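Long-range contacts in multisubunit Na+/H+ antiporter, A subunit (Anoxybacillus flavithermus, PDB 6Z16), which probably takes part in exchanging sodium ions for protons across the cell membrane as one subunit of the multisubunit Mrp antiporter complex: residues 668-672 against 725-730; 625-629 against 742-746; 639-645 against 752-758. One frame throughout, in Å; residues are numbered along the deposited sequence.

Contact 1: 668-672 against 725-730. With PTY (phosphatidylethanolamine), chain U.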
loop_
_atom_site.group_PDB
_atom_site.type_symbol
_atom_site.label_atom_id
_atom_site.label_comp_id
_atom_site.label_asym_id
_atom_site.label_seq_id
_atom_site.Cartn_x
_atom_site.Cartn_y
_atom_site.Cartn_z
ATOM N N ILE A 668 -42.971 -39.482 -16.989
ATOM C CA ILE A 668 -44.415 -39.393 -17.196
ATOM C C ILE A 668 -44.829 -37.980 -17.618
ATOM O O ILE A 668 -46.022 -37.659 -17.654
ATOM C CB ILE A 668 -45.178 -39.863 -15.941
ATOM C CG1 ILE A 668 -44.515 -41.106 -15.366
ATOM C CG2 ILE A 668 -46.554 -40.421 -16.281
ATOM C CD1 ILE A 668 -45.071 -41.534 -14.028
ATOM N N ALA A 669 -43.870 -37.125 -17.955
ATOM C CA ALA A 669 -44.201 -35.769 -18.369
ATOM C C ALA A 669 -44.851 -35.767 -19.743
ATOM O O ALA A 669 -44.401 -36.454 -20.662
ATOM C CB ALA A 669 -42.954 -34.897 -18.393
ATOM N N LYS A 670 -45.926 -34.995 -19.877
ATOM C CA LYS A 670 -46.587 -34.878 -21.170
ATOM C C LYS A 670 -45.787 -33.997 -22.115
ATOM O O LYS A 670 -45.563 -34.362 -23.273
ATOM C CB LYS A 670 -48.009 -34.343 -20.992
ATOM C CG LYS A 670 -48.940 -35.329 -20.314
ATOM C CD LYS A 670 -50.358 -34.799 -20.203
ATOM C CE LYS A 670 -51.265 -35.823 -19.530
ATOM N NZ LYS A 670 -52.674 -35.356 -19.406
ATOM N N SER A 671 -45.335 -32.844 -21.640
ATOM C CA SER A 671 -44.545 -31.958 -22.475
ATOM C C SER A 671 -43.055 -32.240 -22.295
ATOM O O SER A 671 -42.631 -32.956 -21.387
ATOM C CB SER A 671 -44.855 -30.496 -22.161
ATOM O OG SER A 671 -44.091 -29.632 -22.981
ATOM N N ARG A 672 -42.256 -31.658 -23.184
ATOM C CA ARG A 672 -40.819 -31.898 -23.184
ATOM C C ARG A 672 -40.045 -30.902 -22.331
ATOM O O ARG A 672 -38.975 -31.254 -21.821
ATOM C CB ARG A 672 -40.302 -31.892 -24.622
ATOM C CG ARG A 672 -40.677 -33.153 -25.373
ATOM C CD ARG A 672 -40.128 -33.189 -26.776
ATOM N NE ARG A 672 -40.822 -32.247 -27.645
ATOM C CZ ARG A 672 -41.904 -32.548 -28.352
ATOM N NH1 ARG A 672 -42.409 -33.768 -28.297
ATOM N NH2 ARG A 672 -42.477 -31.633 -29.120
ATOM N N GLN A 725 -45.607 -31.505 -34.654
ATOM C CA GLN A 725 -45.044 -31.448 -33.307
ATOM C C GLN A 725 -46.052 -31.957 -32.281
ATOM O O GLN A 725 -45.817 -32.971 -31.615
ATOM C CB GLN A 725 -44.602 -30.007 -33.026
ATOM C CG GLN A 725 -43.818 -29.746 -31.752
ATOM C CD GLN A 725 -44.706 -29.474 -30.563
ATOM O OE1 GLN A 725 -44.554 -30.088 -29.508
ATOM N NE2 GLN A 725 -45.646 -28.552 -30.726
ATOM N N LYS A 726 -47.152 -31.214 -32.101
ATOM C CA LYS A 726 -48.411 -31.610 -31.460
ATOM C C LYS A 726 -48.336 -31.805 -29.942
ATOM O O LYS A 726 -49.382 -31.844 -29.284
ATOM C CB LYS A 726 -48.957 -32.884 -32.118
ATOM C CG LYS A 726 -49.344 -32.711 -33.579
ATOM C CD LYS A 726 -49.709 -34.042 -34.224
ATOM C CE LYS A 726 -51.054 -34.546 -33.747
ATOM N NZ LYS A 726 -52.167 -33.693 -34.239
ATOM N N GLN A 727 -47.120 -31.838 -29.389
ATOM C CA GLN A 727 -46.810 -31.961 -27.956
ATOM C C GLN A 727 -47.567 -33.117 -27.287
ATOM O O GLN A 727 -48.462 -32.929 -26.461
ATOM C CB GLN A 727 -47.058 -30.639 -27.233
ATOM C CG GLN A 727 -46.334 -30.551 -25.904
ATOM C CD GLN A 727 -44.834 -30.666 -26.088
ATOM O OE1 GLN A 727 -44.236 -31.703 -25.803
ATOM N NE2 GLN A 727 -44.221 -29.603 -26.591
ATOM N N GLU A 728 -47.211 -34.332 -27.686
ATOM C CA GLU A 728 -47.902 -35.525 -27.224
ATOM C C GLU A 728 -47.075 -36.231 -26.149
ATOM O O GLU A 728 -45.848 -36.109 -26.092
ATOM C CB GLU A 728 -48.197 -36.448 -28.417
ATOM C CG GLU A 728 -49.280 -37.501 -28.197
ATOM C CD GLU A 728 -48.732 -38.847 -27.773
ATOM O OE1 GLU A 728 -47.634 -39.214 -28.240
ATOM O OE2 GLU A 728 -49.398 -39.532 -26.970
ATOM N N SER A 729 -47.774 -36.962 -25.280
ATOM C CA SER A 729 -47.174 -37.645 -24.141
ATOM C C SER A 729 -46.298 -38.815 -24.590
ATOM O O SER A 729 -46.210 -39.154 -25.773
ATOM C CB SER A 729 -48.265 -38.149 -23.196
ATOM O OG SER A 729 -47.712 -38.896 -22.128
ATOM N N VAL A 730 -45.632 -39.438 -23.620
ATOM C CA VAL A 730 -44.821 -40.612 -23.916
ATOM C C VAL A 730 -45.745 -41.808 -24.106
ATOM O O VAL A 730 -46.497 -42.181 -23.198
ATOM C CB VAL A 730 -43.790 -40.866 -22.811
ATOM C CG1 VAL A 730 -43.035 -42.147 -23.087
ATOM C CG2 VAL A 730 -42.825 -39.702 -22.720
HETATM C C1 PTY U . -46.512 -31.662 -13.418
HETATM C C2 PTY U . -47.709 -27.434 -17.323
HETATM C C3 PTY U . -48.308 -28.682 -18.003
HETATM O O4 PTY U . -45.395 -32.161 -12.647
HETATM C C5 PTY U . -47.417 -31.663 -15.790
HETATM C C6 PTY U . -46.285 -32.034 -14.864
HETATM O O7 PTY U . -45.839 -33.430 -15.020
HETATM C C8 PTY U . -46.613 -34.493 -14.686
HETATM O O10 PTY U . -47.754 -34.430 -14.307
HETATM C C11 PTY U . -45.856 -35.772 -14.870
HETATM C C12 PTY U . -46.066 -36.775 -13.745
HETATM C C13 PTY U . -45.686 -36.232 -12.376
HETATM C C14 PTY U . -45.307 -37.320 -11.387
HETATM C C15 PTY U . -45.157 -36.837 -9.962
HETATM C C16 PTY U . -44.390 -37.796 -9.069
HETATM C C17 PTY U . -44.560 -37.508 -7.595
HETATM C C18 PTY U . -43.430 -38.011 -6.725
HETATM C C19 PTY U . -43.243 -39.516 -6.706
HETATM C C20 PTY U . -42.080 -39.937 -5.824
HETATM C C21 PTY U . -41.904 -41.434 -5.657
HETATM C C22 PTY U . -40.694 -41.803 -4.812
HETATM C C23 PTY U . -40.417 -43.295 -4.753
HETATM C C24 PTY U . -41.329 -44.061 -3.808
HETATM C C25 PTY U . -41.051 -43.789 -2.338
HETATM C C26 PTY U . -39.650 -44.181 -1.894
HETATM C C30 PTY U . -45.633 -32.480 -11.376
HETATM C C31 PTY U . -44.413 -33.046 -10.713
HETATM O O30 PTY U . -46.698 -32.336 -10.839
HETATM C C32 PTY U . -43.836 -32.135 -9.643
HETATM C C33 PTY U . -42.680 -32.771 -8.900
HETATM C C34 PTY U . -43.080 -34.001 -8.111
HETATM C C35 PTY U . -43.231 -33.757 -6.623
HETATM C C36 PTY U . -41.917 -33.447 -5.932
HETATM C C37 PTY U . -42.017 -33.422 -4.421
HETATM C C38 PTY U . -40.688 -33.614 -3.717
HETATM C C39 PTY U . -40.832 -33.827 -2.222
HETATM C C40 PTY U . -39.539 -34.189 -1.520
HETATM C C41 PTY U . -38.478 -33.107 -1.584
HETATM C C42 PTY U . -37.153 -33.539 -0.986
HETATM C C43 PTY U . -36.036 -32.544 -1.167
HETATM C C44 PTY U . -34.689 -33.209 -1.232
HETATM P P1 PTY U . -47.498 -31.198 -18.431
HETATM O O11 PTY U . -47.262 -29.682 -18.011
HETATM O O12 PTY U . -49.003 -31.380 -18.600
HETATM O O13 PTY U . -46.691 -31.563 -19.607
HETATM O O14 PTY U . -47.068 -32.050 -17.135
HETATM N N1 PTY U . -48.148 -26.240 -18.052
#

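Contact 2: 625-629 against 742-746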
loop_
_atom_site.group_PDB
_atom_site.type_symbol
_atom_site.label_atom_id
_atom_site.label_comp_id
_atom_site.label_asym_id
_atom_site.label_seq_id
_atom_site.Cartn_x
_atom_site.Cartn_y
_atom_site.Cartn_z
ATOM N N VAL A 625 -29.703 -58.063 -21.011
ATOM C CA VAL A 625 -30.473 -58.593 -19.886
ATOM C C VAL A 625 -30.390 -60.113 -19.828
ATOM O O VAL A 625 -30.157 -60.691 -18.758
ATOM C CB VAL A 625 -31.929 -58.102 -19.986
ATOM C CG1 VAL A 625 -32.821 -58.840 -19.030
ATOM C CG2 VAL A 625 -31.984 -56.651 -19.664
ATOM N N ALA A 626 -30.529 -60.775 -20.981
ATOM C CA ALA A 626 -30.543 -62.233 -21.028
ATOM C C ALA A 626 -29.195 -62.819 -20.637
ATOM O O ALA A 626 -29.133 -63.750 -19.824
ATOM C CB ALA A 626 -30.943 -62.703 -22.422
ATOM N N LEU A 627 -28.103 -62.263 -21.176
ATOM C CA LEU A 627 -26.777 -62.785 -20.860
ATOM C C LEU A 627 -26.414 -62.557 -19.401
ATOM O O LEU A 627 -25.901 -63.471 -18.741
ATOM C CB LEU A 627 -25.731 -62.159 -21.780
ATOM C CG LEU A 627 -25.761 -62.618 -23.235
ATOM C CD1 LEU A 627 -24.832 -61.787 -24.085
ATOM C CD2 LEU A 627 -25.377 -64.077 -23.309
ATOM N N LEU A 628 -26.732 -61.376 -18.857
ATOM C CA LEU A 628 -26.372 -61.110 -17.468
ATOM C C LEU A 628 -27.219 -61.923 -16.493
ATOM O O LEU A 628 -26.684 -62.472 -15.521
ATOM C CB LEU A 628 -26.481 -59.618 -17.175
ATOM C CG LEU A 628 -25.400 -58.780 -17.848
ATOM C CD1 LEU A 628 -25.676 -57.319 -17.628
ATOM C CD2 LEU A 628 -24.048 -59.153 -17.287
ATOM N N LEU A 629 -28.529 -62.050 -16.750
ATOM C CA LEU A 629 -29.380 -62.815 -15.844
ATOM C C LEU A 629 -29.089 -64.307 -15.919
ATOM O O LEU A 629 -29.128 -64.994 -14.894
ATOM C CB LEU A 629 -30.855 -62.547 -16.125
ATOM C CG LEU A 629 -31.375 -61.183 -15.682
ATOM C CD1 LEU A 629 -32.828 -61.036 -16.056
ATOM C CD2 LEU A 629 -31.191 -61.012 -14.188
ATOM N N ALA A 742 -36.242 -54.571 -16.428
ATOM C CA ALA A 742 -35.245 -55.637 -16.374
ATOM C C ALA A 742 -33.824 -55.087 -16.371
ATOM O O ALA A 742 -32.973 -55.587 -15.628
ATOM C CB ALA A 742 -35.444 -56.595 -17.543
ATOM N N VAL A 743 -33.559 -54.052 -17.181
ATOM C CA VAL A 743 -32.242 -53.406 -17.216
ATOM C C VAL A 743 -31.896 -52.803 -15.856
ATOM O O VAL A 743 -30.798 -53.023 -15.315
ATOM C CB VAL A 743 -32.205 -52.341 -18.329
ATOM C CG1 VAL A 743 -31.011 -51.465 -18.190
ATOM C CG2 VAL A 743 -32.150 -52.984 -19.687
ATOM N N GLY A 744 -32.845 -52.058 -15.277
ATOM C CA GLY A 744 -32.607 -51.422 -13.991
ATOM C C GLY A 744 -32.403 -52.410 -12.857
ATOM O O GLY A 744 -31.473 -52.264 -12.058
ATOM N N MET A 745 -33.240 -53.451 -12.793
ATOM C CA MET A 745 -33.095 -54.425 -11.718
ATOM C C MET A 745 -31.863 -55.301 -11.916
ATOM O O MET A 745 -31.245 -55.720 -10.929
ATOM C CB MET A 745 -34.363 -55.270 -11.608
ATOM C CG MET A 745 -34.418 -56.163 -10.385
ATOM S SD MET A 745 -35.982 -57.031 -10.198
ATOM C CE MET A 745 -35.639 -58.018 -8.740
ATOM N N THR A 746 -31.455 -55.532 -13.170
ATOM C CA THR A 746 -30.240 -56.293 -13.438
ATOM C C THR A 746 -29.006 -55.547 -12.955
ATOM O O THR A 746 -28.172 -56.113 -12.239
ATOM C CB THR A 746 -30.123 -56.589 -14.932
ATOM O OG1 THR A 746 -31.265 -57.334 -15.362
ATOM C CG2 THR A 746 -28.874 -57.390 -15.223
#

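Contact 3: 639-645 against 752-758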
loop_
_atom_site.group_PDB
_atom_site.type_symbol
_atom_site.label_atom_id
_atom_site.label_comp_id
_atom_site.label_asym_id
_atom_site.label_seq_id
_atom_site.Cartn_x
_atom_site.Cartn_y
_atom_site.Cartn_z
ATOM N N HIS A 639 -22.148 -65.995 -0.270
ATOM C CA HIS A 639 -21.405 -65.021 0.533
ATOM C C HIS A 639 -21.907 -63.592 0.314
ATOM O O HIS A 639 -21.223 -62.736 -0.246
ATOM C CB HIS A 639 -19.899 -65.127 0.278
ATOM C CG HIS A 639 -19.069 -64.341 1.247
ATOM N ND1 HIS A 639 -18.745 -63.017 1.043
ATOM C CD2 HIS A 639 -18.515 -64.686 2.433
ATOM C CE1 HIS A 639 -18.015 -62.584 2.056
ATOM N NE2 HIS A 639 -17.863 -63.577 2.913
ATOM N N ILE A 640 -23.145 -63.361 0.732
ATOM C CA ILE A 640 -23.652 -62.002 0.866
ATOM C C ILE A 640 -23.256 -61.510 2.252
ATOM O O ILE A 640 -23.783 -61.978 3.263
ATOM C CB ILE A 640 -25.166 -61.937 0.659
ATOM C CG1 ILE A 640 -25.519 -62.364 -0.762
ATOM C CG2 ILE A 640 -25.677 -60.544 0.939
ATOM C CD1 ILE A 640 -24.915 -61.475 -1.812
ATOM N N ASP A 641 -22.304 -60.587 2.301
ATOM C CA ASP A 641 -21.802 -60.033 3.552
ATOM C C ASP A 641 -22.254 -58.580 3.618
ATOM O O ASP A 641 -21.835 -57.755 2.802
ATOM C CB ASP A 641 -20.281 -60.155 3.630
ATOM C CG ASP A 641 -19.735 -59.905 5.028
ATOM O OD1 ASP A 641 -20.523 -59.632 5.955
ATOM O OD2 ASP A 641 -18.502 -59.987 5.201
ATOM N N LEU A 642 -23.112 -58.277 4.585
ATOM C CA LEU A 642 -23.644 -56.938 4.776
ATOM C C LEU A 642 -22.797 -56.100 5.723
ATOM O O LEU A 642 -23.233 -55.022 6.136
ATOM C CB LEU A 642 -25.077 -57.020 5.301
ATOM C CG LEU A 642 -26.096 -57.637 4.346
ATOM C CD1 LEU A 642 -27.412 -57.866 5.060
ATOM C CD2 LEU A 642 -26.294 -56.740 3.133
ATOM N N SER A 643 -21.602 -56.569 6.074
ATOM C CA SER A 643 -20.768 -55.856 7.027
ATOM C C SER A 643 -20.039 -54.673 6.412
ATOM O O SER A 643 -19.612 -53.783 7.151
ATOM C CB SER A 643 -19.750 -56.806 7.655
ATOM O OG SER A 643 -18.890 -56.101 8.527
ATOM N N ARG A 644 -19.864 -54.646 5.089
ATOM C CA ARG A 644 -19.232 -53.491 4.461
ATOM C C ARG A 644 -20.148 -52.269 4.500
ATOM O O ARG A 644 -19.660 -51.134 4.562
ATOM C CB ARG A 644 -18.828 -53.820 3.013
ATOM C CG ARG A 644 -18.068 -52.680 2.353
ATOM C CD ARG A 644 -17.807 -52.762 0.878
ATOM N NE ARG A 644 -16.632 -53.478 0.431
ATOM C CZ ARG A 644 -16.295 -53.530 -0.849
ATOM N NH1 ARG A 644 -15.215 -54.165 -1.234
ATOM N NH2 ARG A 644 -17.032 -52.902 -1.746
ATOM N N LEU A 645 -21.465 -52.493 4.542
ATOM C CA LEU A 645 -22.468 -51.442 4.387
ATOM C C LEU A 645 -22.366 -50.374 5.474
ATOM O O LEU A 645 -22.092 -50.670 6.639
ATOM C CB LEU A 645 -23.871 -52.057 4.414
ATOM C CG LEU A 645 -24.552 -52.648 3.174
ATOM C CD1 LEU A 645 -24.768 -51.592 2.115
ATOM C CD2 LEU A 645 -23.809 -53.840 2.596
ATOM N N PHE A 752 -25.311 -54.770 -6.154
ATOM C CA PHE A 752 -25.391 -55.314 -4.802
ATOM C C PHE A 752 -24.512 -56.546 -4.631
ATOM O O PHE A 752 -23.874 -56.709 -3.585
ATOM C CB PHE A 752 -26.827 -55.654 -4.421
ATOM C CG PHE A 752 -26.928 -56.347 -3.096
ATOM C CD1 PHE A 752 -26.665 -55.661 -1.930
ATOM C CD2 PHE A 752 -27.257 -57.690 -3.018
ATOM C CE1 PHE A 752 -26.735 -56.293 -0.707
ATOM C CE2 PHE A 752 -27.328 -58.326 -1.800
ATOM C CZ PHE A 752 -27.070 -57.625 -0.644
ATOM N N LEU A 753 -24.474 -57.430 -5.632
ATOM C CA LEU A 753 -23.645 -58.629 -5.532
ATOM C C LEU A 753 -22.162 -58.289 -5.538
ATOM O O LEU A 753 -21.371 -58.924 -4.833
ATOM C CB LEU A 753 -23.977 -59.591 -6.671
ATOM C CG LEU A 753 -25.291 -60.361 -6.588
ATOM C CD1 LEU A 753 -25.587 -61.008 -7.915
ATOM C CD2 LEU A 753 -25.196 -61.405 -5.503
ATOM N N ALA A 754 -21.771 -57.277 -6.316
ATOM C CA ALA A 754 -20.369 -56.901 -6.407
ATOM C C ALA A 754 -19.912 -56.169 -5.161
ATOM O O ALA A 754 -18.798 -56.396 -4.679
ATOM C CB ALA A 754 -20.139 -56.037 -7.642
ATOM N N TYR A 755 -20.759 -55.297 -4.615
ATOM C CA TYR A 755 -20.330 -54.481 -3.489
ATOM C C TYR A 755 -20.249 -55.279 -2.194
ATOM O O TYR A 755 -19.484 -54.917 -1.297
ATOM C CB TYR A 755 -21.277 -53.300 -3.320
ATOM C CG TYR A 755 -20.809 -52.297 -2.303
ATOM C CD1 TYR A 755 -19.814 -51.385 -2.617
ATOM C CD2 TYR A 755 -21.346 -52.276 -1.024
ATOM C CE1 TYR A 755 -19.371 -50.474 -1.689
ATOM C CE2 TYR A 755 -20.914 -51.369 -0.092
ATOM C CZ TYR A 755 -19.933 -50.462 -0.432
ATOM O OH TYR A 755 -19.495 -49.559 0.505
ATOM N N ALA A 756 -21.001 -56.365 -2.075
ATOM C CA ALA A 756 -21.153 -57.062 -0.807
ATOM C C ALA A 756 -20.621 -58.487 -0.861
ATOM O O ALA A 756 -21.247 -59.414 -0.354
ATOM C CB ALA A 756 -22.613 -57.064 -0.373
ATOM N N GLY A 757 -19.451 -58.682 -1.463
ATOM C CA GLY A 757 -18.844 -60.000 -1.506
ATOM C C GLY A 757 -17.507 -60.066 -0.797
ATOM O O GLY A 757 -17.348 -59.486 0.280
ATOM N N LYS A 758 -16.544 -60.776 -1.376
ATOM C CA LYS A 758 -15.172 -60.762 -0.890
ATOM C C LYS A 758 -14.376 -59.699 -1.633
ATOM O O LYS A 758 -14.721 -59.303 -2.749
ATOM C CB LYS A 758 -14.505 -62.125 -1.059
ATOM C CG LYS A 758 -15.073 -63.194 -0.158
ATOM C CD LYS A 758 -14.295 -64.490 -0.283
ATOM C CE LYS A 758 -14.920 -65.588 0.565
ATOM N NZ LYS A 758 -14.817 -65.277 2.013
#

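Contact 1: 668-672 against 725-730
Arg672 and Gln727 meet at the centre of this loop-to-loop contact. The carbonyl OE1 of Gln727 sits over one face of the Arg672 guanidinium, 3.6 Å from CZ, and also accepts a weak hydrogen bond from the Arg672 backbone N at 3.3 Å, so one amide oxygen meets both the main chain and the charged group of the same residue. At the guanidinium edge, Gln725 OE1 approaches Arg672 NH2 to 2.6 Å, although the angle is poor for a hydrogen bond. Both Arg672 and Gln727 also pack on Phe717 of helix 696-717. The first segment is the short turn between helices 650-667 and 672-692, in the MbhD-like region of the subunit, and it also lines phosphatidylethanolamine pockets: the Ser671 backbone N donates a 2.8 Å hydrogen bond to the lipid phosphate oxygen O13. The turn thus has the lipid headgroup on one side and the 725-730 linker on another. Lys670 brings its aliphatic base to the linker, CG lying 4.1 Å from Ser729 CB, while its extended chain leads the amino group away. Lys670 CB stands 3.4 Å from the lipid O13.

Contact 2: 625-629 against 742-746
Val625 opens the first segment and does much of the packing, its CA-to-CB bond aimed at the other helix. Val625 CG1 rests 3.8 Å from Ala742 CB, and Val625 CG2 lies 3.7 Å from Val743 CG2. The two backbones come closest here, Val625 CA lying 6.1 Å from Val743 CA. Ala626 and Leu627 turn from the interface, and Leu627 packs instead on Leu274 of a neighbouring subunit. One turn on from Val625, Leu628 places CB 3.8 Å from Thr746 CG2, and it also packs on Val207 of that same subunit. Leu629 then reaches round with CD2, 3.9 Å from Thr746 OG1. The partners are two predicted transmembrane helices, 613-634 and 734-755, which run in nearly the same direction: the short segments cross at 30° with their axes 10.4 Å apart, and segment 742-746 belongs to the MbhE-like part of the subunit. Thr746 OG1 donates a hydrogen bond back to the carbonyl O of Ala742 at a very short 2.5 Å. With that hydroxyl satisfied inside its own helix, threonine can sit among valine and leucine side chains, and the two helices are held here by van der Waals packing alone.

Contact 3: 639-645 against 752-758
The apolar centre gathers round Phe752, on the last turn of the predicted transmembrane helix 734-755: Ile640 CG2 lies 3.6 Å from Phe752 CZ, and Leu642 CD2 meets the ring edge 3.9 Å from Phe752 CE1. Ile640 extends the patch, its CD1 3.7 Å from Leu753 CD2. Beside it, Tyr755 takes Arg644 over its ring face in a cation-pi interaction, Arg644 CZ being 4.6 Å from the ring centroid, with a CH-pi contact from Arg644 CD at 3.7 Å; the arginine is poorly ordered. Arg644 NH1 donates a hydrogen bond to the backbone O of Ala182 of a neighbouring subunit. The helix end is tied to the 639-645 loop by the backbone, Asp641 N donating to Ala756 O at 3.1 Å and almost straight, while Asp641 OD1 accepts from Ser643 N at 3.2 Å to form an Asx turn. At the outer edge Lys758 lies across the His639 ring, its CG 4.0 Å from the ring centroid in a CH-pi contact. Since Ala756 has left helical geometry, its carbonyl can be met by the loop; Arg644 uses its charge on a ring face, Lys758 its aliphatic chain, and no salt bridge links the segments.

How the contacts relate
All three contacts lie in the C-terminal part of the chain, their centres 44 to 59 Å from the chain's centre. Along the sequence the order is 625-629, 639-645, 668-672, 725-730, 742-746 and 752-758, so contacts 2 and 3 cross while contact 1 is nested inside both. Contacts 2 and 3 share helix 734-755: contact 2 meets its middle, contact 3 its C-terminal end. Their centres are 19 Å apart and their nearest atoms about 7 Å. Together they hold helix 734-755 to helix 613-634 and the loop after it. Contact 1, centred 29 Å from contact 2 and 42 Å from contact 3, ties the turn between helices 650-667 and 672-692 to the loop leading into helix 734-755.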